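PDB 5V4D: putative translational inhibitor protein from Yersinia pestis, which is of unknown function but belongs to the conserved Rid (YjgF-like) family and may act as an enamine/imine deaminase. Local coordinates for residues A[34-39]-A[50-55]. Sequence-based numbering, arbitrary orientation.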
loop_
_atom_site.group_PDB
_atom_site.type_symbol
_atom_site.label_atom_id
_atom_site.label_comp_id
_atom_site.label_asym_id
_atom_site.label_seq_id
_atom_site.Cartn_x
_atom_site.Cartn_y
_atom_site.Cartn_z
ATOM N N GLN A 34 9.814 -7.114 1.141
ATOM C CA GLN A 34 11.027 -7.816 1.527
ATOM C C GLN A 34 11.358 -7.499 2.967
ATOM O O GLN A 34 11.371 -6.320 3.359
ATOM C CB GLN A 34 12.220 -7.431 0.654
ATOM C CG GLN A 34 12.197 -8.176 -0.687
ATOM C CD GLN A 34 12.326 -9.672 -0.473
ATOM O OE1 GLN A 34 12.986 -10.143 0.474
ATOM N NE2 GLN A 34 11.651 -10.428 -1.305
ATOM N N ILE A 35 11.649 -8.554 3.730
ATOM C CA ILE A 35 12.150 -8.409 5.093
ATOM C C ILE A 35 13.620 -8.833 5.126
ATOM O O ILE A 35 14.146 -9.392 4.149
ATOM C CB ILE A 35 11.292 -9.190 6.114
ATOM C CG1 ILE A 35 11.111 -10.633 5.703
ATOM C CG2 ILE A 35 9.937 -8.512 6.349
ATOM C CD1 ILE A 35 10.654 -11.528 6.939
ATOM N N PRO A 36 14.334 -8.556 6.224
ATOM C CA PRO A 36 15.798 -8.698 6.256
ATOM C C PRO A 36 16.240 -10.131 6.538
ATOM O O PRO A 36 17.057 -10.379 7.433
ATOM C CB PRO A 36 16.227 -7.774 7.402
ATOM C CG PRO A 36 15.031 -7.054 7.831
ATOM C CD PRO A 36 13.837 -7.759 7.366
ATOM N N ILE A 37 15.741 -11.069 5.717
ATOM C CA ILE A 37 16.161 -12.464 5.762
ATOM C C ILE A 37 17.382 -12.626 4.869
ATOM O O ILE A 37 17.397 -12.138 3.730
ATOM C CB ILE A 37 15.032 -13.403 5.301
ATOM C CG1 ILE A 37 13.865 -13.380 6.275
ATOM C CG2 ILE A 37 15.587 -14.864 5.100
ATOM C CD1 ILE A 37 14.233 -13.894 7.605
ATOM N N ASN A 38 18.412 -13.295 5.389
ATOM C CA ASN A 38 19.549 -13.709 4.540
ATOM C C ASN A 38 19.090 -14.873 3.670
ATOM O O ASN A 38 18.804 -15.954 4.207
ATOM C CB ASN A 38 20.729 -14.098 5.450
ATOM C CG ASN A 38 21.920 -14.696 4.689
ATOM O OD1 ASN A 38 21.833 -14.944 3.480
ATOM N ND2 ASN A 38 23.033 -14.928 5.400
ATOM N N PRO A 39 19.005 -14.725 2.352
ATOM C CA PRO A 39 18.441 -15.820 1.544
ATOM C C PRO A 39 19.249 -17.100 1.593
ATOM O O PRO A 39 18.691 -18.173 1.331
ATOM C CB PRO A 39 18.401 -15.224 0.132
ATOM C CG PRO A 39 19.476 -14.179 0.119
ATOM C CD PRO A 39 19.472 -13.591 1.525
ATOM N N GLU A 50 20.539 -0.685 10.404
ATOM C CA GLU A 50 21.377 -0.490 9.212
ATOM C C GLU A 50 21.625 -1.811 8.496
ATOM O O GLU A 50 21.444 -1.912 7.266
ATOM C CB GLU A 50 22.702 0.199 9.596
ATOM C CG GLU A 50 22.430 1.592 10.178
ATOM C CD GLU A 50 23.669 2.391 10.557
ATOM O OE1 GLU A 50 23.512 3.388 11.316
ATOM O OE2 GLU A 50 24.787 2.038 10.104
ATOM N N LYS A 51 22.036 -2.843 9.238
ATOM C CA LYS A 51 22.258 -4.154 8.611
ATOM C C LYS A 51 20.972 -4.683 7.979
ATOM O O LYS A 51 20.999 -5.266 6.877
ATOM C CB LYS A 51 22.798 -5.134 9.649
ATOM C CG LYS A 51 24.242 -4.831 10.025
ATOM C CD LYS A 51 24.697 -5.729 11.151
ATOM C CE LYS A 51 26.128 -5.378 11.601
ATOM N NZ LYS A 51 26.489 -6.233 12.760
ATOM N N GLN A 52 19.830 -4.446 8.638
ATOM C CA GLN A 52 18.572 -4.974 8.110
ATOM C C GLN A 52 18.144 -4.238 6.856
ATOM O O GLN A 52 17.660 -4.869 5.901
ATOM C CB GLN A 52 17.461 -4.926 9.177
ATOM C CG GLN A 52 17.715 -5.914 10.311
ATOM C CD GLN A 52 16.484 -6.205 11.143
ATOM O OE1 GLN A 52 15.408 -5.662 10.908
ATOM N NE2 GLN A 52 16.645 -7.107 12.107
ATOM N N THR A 53 18.335 -2.909 6.812
ATOM C CA THR A 53 18.019 -2.160 5.600
ATOM C C THR A 53 18.871 -2.624 4.436
ATOM O O THR A 53 18.361 -2.802 3.327
ATOM C CB THR A 53 18.227 -0.661 5.838
ATOM O OG1 THR A 53 17.365 -0.206 6.894
ATOM C CG2 THR A 53 17.855 0.087 4.592
ATOM N N ARG A 54 20.163 -2.865 4.685
ATOM C CA ARG A 54 21.039 -3.360 3.629
ATOM C C ARG A 54 20.548 -4.697 3.100
ATOM O O ARG A 54 20.484 -4.896 1.874
ATOM C CB ARG A 54 22.472 -3.497 4.138
ATOM C CG ARG A 54 23.121 -2.193 4.459
ATOM C CD ARG A 54 24.583 -2.411 4.823
ATOM N NE ARG A 54 25.145 -1.145 5.281
ATOM C CZ ARG A 54 25.463 -0.115 4.490
ATOM N NH1 ARG A 54 25.301 -0.176 3.179
ATOM N NH2 ARG A 54 25.935 1.004 5.019
ATOM N N GLN A 55 20.148 -5.600 4.010
ATOM C CA GLN A 55 19.672 -6.920 3.581
ATOM C C GLN A 55 18.405 -6.787 2.735
ATOM O O GLN A 55 18.275 -7.452 1.702
ATOM C CB GLN A 55 19.446 -7.829 4.799
ATOM C CG GLN A 55 19.090 -9.217 4.358
ATOM C CD GLN A 55 20.283 -9.911 3.735
ATOM O OE1 GLN A 55 21.336 -9.994 4.367
ATOM N NE2 GLN A 55 20.173 -10.298 2.475
#
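Pro36, the centre of an inverse gamma turn, packs its ring against Gln52 of helix 49-66, with Gln55 beside its backbone, in this alpha-beta YjgF-like fold, a worked example of a loop held against a helix by prolines set against glutamine side chains whose amides are bonded outside the contact. The ring leans on Gln52 through CB and CG, with Pro36 CG 3.5 Å from Gln52 CB. Pro36 CB also rests on the backbone Gln52 O. With CG anti to its own carbonyl carbon (chi1 -69°) and the chain extended beyond, Gln52 runs across the ring, bringing OE1 to 3.4 Å from Pro36 CG. The amide itself is spent on the backbone: OE1 accepts from Leu119 N and NE2 donates to Glu46 O, which fixes its rotation.

Three residues on, Gln55 carries CG anti to its backbone N (chi1 -174°) and then bends at chi2 (70°), folding alongside the loop from Pro36 to Pro39. Its CG lies 3.4 Å from Ile37 O, an oxygen that accepts a hydrogen bond from Asn59 ND2. Asn59, further along the same helix, thus holds the loop carbonyl through ND2 and the Gln55 amide through OD1. At the tip, Gln55 NE2 meets Pro39 CD at 3.5 Å.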